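PDB 2OC3: tyrosine-protein phosphatase non-receptor type 18 from Homo sapiens, which removes phosphate from phosphotyrosine residues of proteins, among them autophosphorylated tyrosine kinases, acting through the catalytic domain described here. Local coordinates for residues A28-Q38 with V279-Y289; G241-V249 with F262-M271. All coordinates share one frame; numbering follows the deposited sequence. Where two conformers were deposited one is given.

Contact 1 (A28-Q38 with V279-Y289); sequences AVLAGEFSDIQ and VQTEEQYRFLY
E33 OE2 is gripped by two phenols of the other helix: Y285 OH and Y289 OH each donate to it, and both bonds refine unusually short, with 2.5 Å from either oxygen to E33 OE2, a value perhaps doubtful in its last tenth. The carboxylate reaches them because E33 CG lies anti to the backbone N (chi1 -157°) and the chain runs on extended; its plane stands 80° from the Y285 ring, which it meets at the ring edge. Beside these bonds L30 lays CD2 over the centre of the Y289 ring, a CH-pi contact of 3.5 Å from L30 CD2 to the ring centroid. Y285 is a knob among L30, E33, F34 and I37, and F34 CD1 packs at 3.6 Å on Y285 CB. With an alanine in place of Y285, E33 OE2 would probably keep one phenol donor instead of two, and a gap would open beside F34. The F34 ring reaches the start of helix 282-289, with T281 O over one face and the carbonyls of V279 and Q280 at its edge. At the flank, R286 NE and NH2 hold E282 OE2 side-on in a salt bridge, 3.1 Å from NE to OE2, while L30 CB covers one face of the guanidinium. A water joins A31 O to E282 OE1. T281 and Q284 form a capping box: Q284 N donates to T281 OG1 at 3.1 Å, and Q284 OE1 takes T281 N and, at 2.8 Å, Q280 N. Helix 29-47 thus packs on helix 282-296 and on the Q-loop that leads into it in the classical tyrosine phosphatase fold, whose Q280 probably binds substrate, as in relatives.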
loop_
_atom_site.group_PDB
_atom_site.type_symbol
_atom_site.label_atom_id
_atom_site.label_comp_id
_atom_site.label_asym_id
_atom_site.label_seq_id
_atom_site.Cartn_x
_atom_site.Cartn_y
_atom_site.Cartn_z
ATOM N N ALA A 28 13.535 -7.735 -22.719
ATOM C CA ALA A 28 14.895 -7.314 -22.391
ATOM C C ALA A 28 14.959 -5.819 -22.140
ATOM O O ALA A 28 15.772 -5.364 -21.335
ATOM C CB ALA A 28 15.858 -7.692 -23.507
ATOM N N VAL A 29 14.128 -5.054 -22.852
ATOM C CA VAL A 29 14.011 -3.614 -22.619
ATOM C C VAL A 29 13.541 -3.402 -21.180
ATOM O O VAL A 29 14.118 -2.600 -20.439
ATOM C CB VAL A 29 13.034 -2.927 -23.613
ATOM C CG1 VAL A 29 12.746 -1.484 -23.204
ATOM C CG2 VAL A 29 13.618 -2.964 -25.026
ATOM N N LEU A 30 12.520 -4.147 -20.778
ATOM C CA LEU A 30 11.970 -3.972 -19.427
ATOM C C LEU A 30 12.927 -4.482 -18.356
ATOM O O LEU A 30 12.981 -3.907 -17.266
ATOM C CB LEU A 30 10.581 -4.609 -19.288
ATOM C CG LEU A 30 9.441 -3.909 -20.019
ATOM C CD1 LEU A 30 8.127 -4.500 -19.495
ATOM C CD2 LEU A 30 9.481 -2.390 -19.860
ATOM N N ALA A 31 13.694 -5.534 -18.655
ATOM C CA ALA A 31 14.735 -6.023 -17.740
ATOM C C ALA A 31 15.776 -4.940 -17.484
ATOM O O ALA A 31 16.133 -4.653 -16.330
ATOM C CB ALA A 31 15.405 -7.269 -18.307
ATOM N N GLY A 32 16.272 -4.330 -18.555
ATOM C CA GLY A 32 17.217 -3.223 -18.454
ATOM C C GLY A 32 16.665 -2.013 -17.727
ATOM O O GLY A 32 17.341 -1.396 -16.914
ATOM N N GLU A 33 15.415 -1.681 -18.019
ATOM C CA GLU A 33 14.757 -0.561 -17.388
ATOM C C GLU A 33 14.625 -0.795 -15.881
ATOM O O GLU A 33 14.880 0.130 -15.109
ATOM C CB GLU A 33 13.374 -0.373 -18.009
ATOM C CG GLU A 33 12.829 0.957 -17.867
ATOM C CD GLU A 33 11.602 1.157 -18.735
ATOM O OE1 GLU A 33 11.700 1.195 -19.979
ATOM O OE2 GLU A 33 10.529 1.281 -18.152
ATOM N N PHE A 34 14.208 -2.001 -15.480
ATOM C CA PHE A 34 14.129 -2.291 -14.037
ATOM C C PHE A 34 15.524 -2.292 -13.400
ATOM O O PHE A 34 15.694 -1.836 -12.259
ATOM C CB PHE A 34 13.376 -3.578 -13.704
ATOM C CG PHE A 34 13.026 -3.688 -12.227
ATOM C CD1 PHE A 34 12.193 -2.749 -11.661
ATOM C CD2 PHE A 34 13.581 -4.646 -11.427
ATOM C CE1 PHE A 34 11.886 -2.780 -10.299
ATOM C CE2 PHE A 34 13.284 -4.675 -10.037
ATOM C CZ PHE A 34 12.428 -3.766 -9.517
ATOM N N SER A 35 16.530 -2.771 -14.129
ATOM C CA SER A 35 17.878 -2.758 -13.568
ATOM C C SER A 35 18.299 -1.300 -13.351
ATOM O O SER A 35 18.923 -0.964 -12.322
ATOM C CB SER A 35 18.829 -3.501 -14.505
ATOM O OG SER A 35 20.149 -3.470 -14.016
ATOM N N ASP A 36 17.904 -0.392 -14.252
ATOM C CA ASP A 36 18.209 1.027 -14.093
ATOM C C ASP A 36 17.474 1.645 -12.901
ATOM O O ASP A 36 18.009 2.496 -12.193
ATOM C CB ASP A 36 17.881 1.802 -15.374
ATOM C CG ASP A 36 18.844 1.500 -16.515
ATOM O OD1 ASP A 36 19.965 0.975 -16.272
ATOM O OD2 ASP A 36 18.461 1.790 -17.668
ATOM N N ILE A 37 16.210 1.281 -12.725
ATOM C CA ILE A 37 15.511 1.740 -11.530
ATOM C C ILE A 37 16.259 1.303 -10.262
ATOM O O ILE A 37 16.422 2.096 -9.345
ATOM C CB ILE A 37 14.060 1.248 -11.454
ATOM C CG1 ILE A 37 13.234 1.825 -12.615
ATOM C CG2 ILE A 37 13.440 1.658 -10.118
ATOM C CD1 ILE A 37 11.860 1.205 -12.762
ATOM N N GLN A 38 16.727 0.057 -10.229
ATOM C CA GLN A 38 17.405 -0.430 -9.041
ATOM C C GLN A 38 18.705 0.335 -8.848
ATOM O O GLN A 38 19.049 0.723 -7.750
ATOM C CB GLN A 38 17.678 -1.924 -9.164
ATOM C CG GLN A 38 16.421 -2.806 -9.217
ATOM C CD GLN A 38 16.215 -3.665 -7.973
ATOM O OE1 GLN A 38 15.768 -3.197 -6.941
ATOM N NE2 GLN A 38 16.490 -4.948 -8.106
ATOM N N VAL A 279 7.823 -1.577 -5.611
ATOM C CA VAL A 279 7.977 -2.380 -6.815
ATOM C C VAL A 279 9.352 -3.072 -6.691
ATOM O O VAL A 279 10.388 -2.499 -7.025
ATOM C CB VAL A 279 7.824 -1.602 -8.130
ATOM C CG1 VAL A 279 7.862 -2.586 -9.289
ATOM C CG2 VAL A 279 6.551 -0.811 -8.148
ATOM N N GLN A 280 9.358 -4.284 -6.173
ATOM C CA GLN A 280 10.558 -4.903 -5.689
ATOM C C GLN A 280 11.269 -5.740 -6.755
ATOM O O GLN A 280 12.502 -5.848 -6.738
ATOM C CB GLN A 280 10.183 -5.767 -4.491
ATOM C CG GLN A 280 11.339 -6.245 -3.677
ATOM C CD GLN A 280 10.903 -6.522 -2.256
ATOM O OE1 GLN A 280 9.723 -6.781 -1.985
ATOM N NE2 GLN A 280 11.840 -6.433 -1.337
ATOM N N THR A 281 10.517 -6.334 -7.666
ATOM C CA THR A 281 11.072 -7.312 -8.608
ATOM C C THR A 281 10.802 -6.976 -10.067
ATOM O O THR A 281 9.858 -6.247 -10.415
ATOM C CB THR A 281 10.560 -8.729 -8.322
ATOM O OG1 THR A 281 9.175 -8.788 -8.668
ATOM C CG2 THR A 281 10.726 -9.107 -6.866
ATOM N N GLU A 282 11.658 -7.501 -10.958
ATOM C CA GLU A 282 11.460 -7.362 -12.368
ATOM C C GLU A 282 10.077 -7.899 -12.802
ATOM O O GLU A 282 9.415 -7.273 -13.631
ATOM C CB GLU A 282 12.610 -8.050 -13.150
ATOM C CG GLU A 282 12.502 -7.909 -14.645
ATOM C CD GLU A 282 13.523 -8.737 -15.403
ATOM O OE1 GLU A 282 14.704 -8.759 -15.003
ATOM O OE2 GLU A 282 13.135 -9.350 -16.410
ATOM N N GLU A 283 9.661 -9.026 -12.250
ATOM C CA GLU A 283 8.363 -9.581 -12.620
ATOM C C GLU A 283 7.218 -8.626 -12.212
ATOM O O GLU A 283 6.252 -8.462 -12.958
ATOM C CB GLU A 283 8.173 -10.961 -12.009
ATOM N N GLN A 284 7.350 -7.984 -11.059
ATOM C CA GLN A 284 6.372 -6.977 -10.663
ATOM C C GLN A 284 6.370 -5.801 -11.612
ATOM O O GLN A 284 5.308 -5.280 -11.943
ATOM C CB GLN A 284 6.614 -6.510 -9.238
ATOM C CG GLN A 284 6.227 -7.562 -8.210
ATOM C CD GLN A 284 6.745 -7.291 -6.789
ATOM O OE1 GLN A 284 7.471 -6.315 -6.574
ATOM N NE2 GLN A 284 6.422 -8.176 -5.831
ATOM N N TYR A 285 7.551 -5.345 -12.035
ATOM C CA TYR A 285 7.658 -4.216 -12.955
ATOM C C TYR A 285 7.032 -4.564 -14.306
ATOM O O TYR A 285 6.323 -3.763 -14.881
ATOM C CB TYR A 285 9.133 -3.794 -13.129
ATOM C CG TYR A 285 9.357 -2.493 -13.860
ATOM C CD1 TYR A 285 9.066 -1.276 -13.242
ATOM C CD2 TYR A 285 9.883 -2.458 -15.158
ATOM C CE1 TYR A 285 9.252 -0.076 -13.875
ATOM C CE2 TYR A 285 10.117 -1.242 -15.789
ATOM C CZ TYR A 285 9.779 -0.049 -15.135
ATOM O OH TYR A 285 9.990 1.177 -15.722
ATOM N N ARG A 286 7.269 -5.783 -14.787
ATOM C CA ARG A 286 6.651 -6.227 -16.047
ATOM C C ARG A 286 5.118 -6.287 -15.879
ATOM O O ARG A 286 4.377 -5.859 -16.782
ATOM C CB ARG A 286 7.197 -7.583 -16.481
ATOM C CG ARG A 286 8.607 -7.594 -17.011
ATOM C CD ARG A 286 9.016 -9.027 -17.477
ATOM N NE ARG A 286 10.409 -9.054 -17.949
ATOM C CZ ARG A 286 10.811 -8.610 -19.137
ATOM N NH1 ARG A 286 9.933 -8.117 -20.008
ATOM N NH2 ARG A 286 12.104 -8.662 -19.463
ATOM N N PHE A 287 4.645 -6.831 -14.751
ATOM C CA PHE A 287 3.198 -6.895 -14.453
ATOM C C PHE A 287 2.567 -5.492 -14.442
ATOM O O PHE A 287 1.447 -5.268 -14.976
ATOM C CB PHE A 287 2.992 -7.587 -13.137
ATOM C CG PHE A 287 1.546 -7.773 -12.737
ATOM C CD1 PHE A 287 0.702 -8.582 -13.471
ATOM C CD2 PHE A 287 1.072 -7.239 -11.554
ATOM C CE1 PHE A 287 -0.596 -8.783 -13.046
ATOM C CE2 PHE A 287 -0.230 -7.466 -11.137
ATOM C CZ PHE A 287 -1.047 -8.229 -11.897
ATOM N N LEU A 288 3.279 -4.532 -13.853
ATOM C CA LEU A 288 2.830 -3.162 -13.828
ATOM C C LEU A 288 2.728 -2.615 -15.262
ATOM O O LEU A 288 1.735 -1.959 -15.620
ATOM C CB LEU A 288 3.824 -2.364 -12.950
ATOM C CG LEU A 288 3.632 -0.865 -12.866
ATOM C CD1 LEU A 288 2.276 -0.497 -12.169
ATOM C CD2 LEU A 288 4.841 -0.257 -12.132
ATOM N N TYR A 289 3.736 -2.850 -16.101
ATOM C CA TYR A 289 3.666 -2.514 -17.508
ATOM C C TYR A 289 2.472 -3.113 -18.222
ATOM O O TYR A 289 1.789 -2.414 -18.943
ATOM C CB TYR A 289 4.965 -2.870 -18.258
ATOM C CG TYR A 289 5.843 -1.675 -18.544
ATOM C CD1 TYR A 289 6.821 -1.292 -17.638
ATOM C CD2 TYR A 289 5.674 -0.909 -19.688
ATOM C CE1 TYR A 289 7.620 -0.199 -17.864
ATOM C CE2 TYR A 289 6.508 0.202 -19.946
ATOM C CZ TYR A 289 7.473 0.546 -19.008
ATOM O OH TYR A 289 8.311 1.626 -19.176
HETATM O O HOH W 1 15.813 -6.442 -14.281
HETATM O O HOH W 2 14.394 -4.965 -5.196
#

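Contact 2 (G241-V249 with F262-M271); sequences GVLCTVDYV and FSLFDVVLKM
This is a buried, largely apolar packing of the helix after the P-loop (238-254) on helix 264-272, with no hydrogen bond passing between segments 241-249 and 262-271; L288 of helix 282-296 packs on T245 and V268. The short helix axes come within 10.5 Å at 131° between their directions. T245 is the knob, seated in a hole made by L264, V267, V268 and M271. Its CG2 is anti to the backbone N and meets V267 CG1 at 3.8 Å and L264 CD1 at 4.0 Å, with V268 CG2 more loosely placed. The hydroxyl turns back along its own helix, where T245 OG1 donates to G241 O at 2.8 Å. That carbonyl also accepts from T245 N, and the two donors reach it from opposite faces of its plane, which fixes the rotation of the threonine. The P-loop is the phosphate-binding loop of the cysteine-based phosphatases; between nearest side-chain atoms G241 lies about 5 Å from G238, a probable substrate-binding residue, and about 7 Å from C233, the predicted nucleophile. In the conformer given, one of two deposited, M271 is bent at chi2 and chi3, bringing its CE close to T245 OG1 and G241 O and beside C244 CB. One turn beyond T245, Y248 CD2 rests at 3.9 Å on V267 CG1, which is thus shared between the tyrosine and T245. At the other end V249 CG2 meets the edge of the F262 ring, 3.8 Å from its CZ, and also L264 CD1; F15 packs edge-to-face on that ring. S263 caps helix 264-271, its OG accepting from D266 N at 3.0 Å.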
loop_
_atom_site.group_PDB
_atom_site.type_symbol
_atom_site.label_atom_id
_atom_site.label_comp_id
_atom_site.label_asym_id
_atom_site.label_seq_id
_atom_site.Cartn_x
_atom_site.Cartn_y
_atom_site.Cartn_z
ATOM N N GLY A 241 3.733 -1.400 -3.697
ATOM C CA GLY A 241 4.159 -0.436 -4.719
ATOM C C GLY A 241 3.496 -0.640 -6.062
ATOM O O GLY A 241 3.197 0.338 -6.753
ATOM N N VAL A 242 3.193 -1.882 -6.418
ATOM C CA VAL A 242 2.425 -2.135 -7.646
ATOM C C VAL A 242 1.059 -1.467 -7.524
ATOM O O VAL A 242 0.643 -0.735 -8.423
ATOM C CB VAL A 242 2.279 -3.634 -7.949
ATOM C CG1 VAL A 242 1.265 -3.849 -9.088
ATOM C CG2 VAL A 242 3.642 -4.210 -8.312
ATOM N N LEU A 243 0.329 -1.722 -6.440
ATOM C CA LEU A 243 -1.003 -1.151 -6.278
ATOM C C LEU A 243 -0.992 0.369 -6.301
ATOM O O LEU A 243 -1.849 0.992 -6.946
ATOM C CB LEU A 243 -1.674 -1.608 -4.986
ATOM C CG LEU A 243 -2.194 -3.037 -4.977
ATOM C CD1 LEU A 243 -2.771 -3.417 -3.655
ATOM C CD2 LEU A 243 -3.267 -3.295 -6.059
ATOM N N CYS A 244 -0.051 0.988 -5.580
ATOM C CA CYS A 244 -0.006 2.458 -5.528
ATOM C C CYS A 244 0.301 3.019 -6.900
ATOM O O CYS A 244 -0.278 4.054 -7.315
ATOM C CB CYS A 244 1.018 2.974 -4.527
ATOM S SG CYS A 244 0.574 2.593 -2.784
ATOM N N THR A 245 1.181 2.364 -7.642
ATOM C CA THR A 245 1.551 2.873 -8.960
ATOM C C THR A 245 0.381 2.724 -9.941
ATOM O O THR A 245 0.119 3.636 -10.747
ATOM C CB THR A 245 2.795 2.158 -9.524
ATOM O OG1 THR A 245 3.890 2.339 -8.618
ATOM C CG2 THR A 245 3.160 2.728 -10.894
ATOM N N VAL A 246 -0.332 1.600 -9.886
ATOM C CA VAL A 246 -1.463 1.401 -10.777
ATOM C C VAL A 246 -2.515 2.486 -10.509
ATOM O O VAL A 246 -3.082 3.100 -11.432
ATOM C CB VAL A 246 -2.058 -0.015 -10.587
ATOM C CG1 VAL A 246 -3.450 -0.147 -11.290
ATOM C CG2 VAL A 246 -1.080 -1.074 -11.052
ATOM N N ASP A 247 -2.777 2.758 -9.242
ATOM C CA ASP A 247 -3.762 3.774 -8.914
ATOM C C ASP A 247 -3.290 5.141 -9.341
ATOM O O ASP A 247 -4.100 5.928 -9.849
ATOM C CB ASP A 247 -4.059 3.842 -7.420
ATOM C CG ASP A 247 -5.077 4.906 -7.103
ATOM O OD1 ASP A 247 -6.277 4.632 -7.327
ATOM O OD2 ASP A 247 -4.699 5.986 -6.638
ATOM N N TYR A 248 -2.026 5.484 -9.077
ATOM C CA TYR A 248 -1.465 6.777 -9.509
ATOM C C TYR A 248 -1.657 6.976 -11.030
ATOM O O TYR A 248 -2.145 8.036 -11.495
ATOM C CB TYR A 248 0.006 6.825 -9.111
ATOM C CG TYR A 248 0.724 8.136 -9.374
ATOM C CD1 TYR A 248 0.986 9.017 -8.330
ATOM C CD2 TYR A 248 1.237 8.425 -10.635
ATOM C CE1 TYR A 248 1.686 10.205 -8.552
ATOM C CE2 TYR A 248 1.932 9.609 -10.862
ATOM C CZ TYR A 248 2.133 10.482 -9.815
ATOM O OH TYR A 248 2.845 11.662 -9.993
ATOM N N VAL A 249 -1.256 5.978 -11.811
ATOM C CA VAL A 249 -1.363 6.067 -13.272
ATOM C C VAL A 249 -2.830 6.137 -13.697
ATOM O O VAL A 249 -3.193 6.899 -14.619
ATOM C CB VAL A 249 -0.583 4.959 -13.973
ATOM C CG1 VAL A 249 -0.763 5.059 -15.513
ATOM C CG2 VAL A 249 0.888 5.035 -13.580
ATOM N N PHE A 262 5.143 10.776 -20.915
ATOM C CA PHE A 262 4.864 9.952 -19.735
ATOM C C PHE A 262 5.870 8.811 -19.620
ATOM O O PHE A 262 6.170 8.094 -20.597
ATOM C CB PHE A 262 3.466 9.373 -19.803
ATOM C CG PHE A 262 3.166 8.396 -18.686
ATOM C CD1 PHE A 262 3.067 8.833 -17.373
ATOM C CD2 PHE A 262 3.012 7.053 -18.951
ATOM C CE1 PHE A 262 2.802 7.903 -16.332
ATOM C CE2 PHE A 262 2.733 6.147 -17.926
ATOM C CZ PHE A 262 2.639 6.599 -16.629
ATOM N N SER A 263 6.370 8.628 -18.400
ATOM C CA SER A 263 7.389 7.654 -18.113
ATOM C C SER A 263 6.957 6.857 -16.870
ATOM O O SER A 263 6.901 7.404 -15.771
ATOM C CB SER A 263 8.697 8.375 -17.802
ATOM O OG SER A 263 9.693 7.458 -17.363
ATOM N N LEU A 264 6.691 5.583 -17.080
ATOM C CA LEU A 264 6.387 4.671 -15.955
ATOM C C LEU A 264 7.651 4.477 -15.101
ATOM O O LEU A 264 7.578 4.359 -13.866
ATOM C CB LEU A 264 5.833 3.365 -16.499
ATOM C CG LEU A 264 5.194 2.365 -15.558
ATOM C CD1 LEU A 264 4.136 3.056 -14.708
ATOM C CD2 LEU A 264 4.569 1.253 -16.394
ATOM N N PHE A 265 8.816 4.532 -15.749
ATOM C CA PHE A 265 10.106 4.471 -15.068
ATOM C C PHE A 265 10.167 5.567 -14.007
ATOM O O PHE A 265 10.529 5.337 -12.846
ATOM C CB PHE A 265 11.239 4.583 -16.102
ATOM C CG PHE A 265 12.610 4.698 -15.508
ATOM C CD1 PHE A 265 13.441 3.580 -15.421
ATOM C CD2 PHE A 265 13.077 5.909 -15.058
ATOM C CE1 PHE A 265 14.707 3.701 -14.868
ATOM C CE2 PHE A 265 14.342 6.035 -14.509
ATOM C CZ PHE A 265 15.146 4.920 -14.419
ATOM N N ASP A 266 9.815 6.792 -14.395
ATOM C CA ASP A 266 9.941 7.927 -13.495
ATOM C C ASP A 266 8.970 7.806 -12.311
ATOM O O ASP A 266 9.305 8.199 -11.197
ATOM C CB ASP A 266 9.649 9.237 -14.237
ATOM C CG ASP A 266 10.738 9.620 -15.229
ATOM O OD1 ASP A 266 11.858 9.058 -15.182
ATOM O OD2 ASP A 266 10.468 10.517 -16.068
ATOM N N VAL A 267 7.788 7.250 -12.562
ATOM C CA VAL A 267 6.784 7.071 -11.489
ATOM C C VAL A 267 7.310 6.081 -10.448
ATOM O O VAL A 267 7.286 6.364 -9.254
ATOM C CB VAL A 267 5.418 6.595 -12.033
ATOM C CG1 VAL A 267 4.454 6.278 -10.883
ATOM C CG2 VAL A 267 4.823 7.664 -13.002
ATOM N N VAL A 268 7.799 4.935 -10.915
ATOM C CA VAL A 268 8.304 3.917 -10.004
ATOM C C VAL A 268 9.542 4.418 -9.241
ATOM O O VAL A 268 9.635 4.233 -8.029
ATOM C CB VAL A 268 8.589 2.618 -10.736
ATOM C CG1 VAL A 268 9.272 1.595 -9.783
ATOM C CG2 VAL A 268 7.253 2.045 -11.329
ATOM N N LEU A 269 10.462 5.084 -9.942
ATOM C CA LEU A 269 11.637 5.615 -9.251
ATOM C C LEU A 269 11.221 6.579 -8.161
ATOM O O LEU A 269 11.742 6.546 -7.044
ATOM C CB LEU A 269 12.588 6.324 -10.216
ATOM C CG LEU A 269 13.918 6.809 -9.642
ATOM C CD1 LEU A 269 14.632 5.686 -8.875
ATOM C CD2 LEU A 269 14.762 7.356 -10.810
ATOM N N LYS A 270 10.292 7.460 -8.469
ATOM C CA LYS A 270 9.796 8.398 -7.440
ATOM C C LYS A 270 9.169 7.703 -6.222
ATOM O O LYS A 270 9.379 8.122 -5.099
ATOM C CB LYS A 270 8.832 9.424 -8.060
ATOM C CG LYS A 270 9.462 10.454 -8.980
ATOM C CD LYS A 270 8.535 11.666 -9.204
ATOM N N MET A 271 8.414 6.626 -6.452
ATOM C CA MET A 271 7.821 5.800 -5.415
ATOM C C MET A 271 8.911 5.196 -4.511
ATOM O O MET A 271 8.802 5.153 -3.278
ATOM C CB MET A 271 6.995 4.686 -6.073
ATOM C CG MET A 271 5.733 5.179 -6.851
ATOM S SD MET A 271 4.206 4.849 -5.965
ATOM C CE MET A 271 4.608 3.192 -5.476
#

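In the fold
From the N terminus, after the short helix 15-18, comes helix 29-47, and contact 1 joins it to helix 282-296 near the chain end, closing a loop of 240 residues that takes in the whole central sheet. Contact 2 lies wholly within that span and is far more local: only 12 residues separate 241-249 from 262-271, so it closes a short connection between two successive helices after the P-loop. The two nest without crossing and touch directly. F265 of contact 2 packs on I37 and Y285 of contact 1, while L288 of helix 282-296 reaches V268 and T245. Helix 264-272 thereby has neighbours in helices 29-47, 238-254 and 282-296, linking helices 29-47 and 282-296 to the helix after the P-loop.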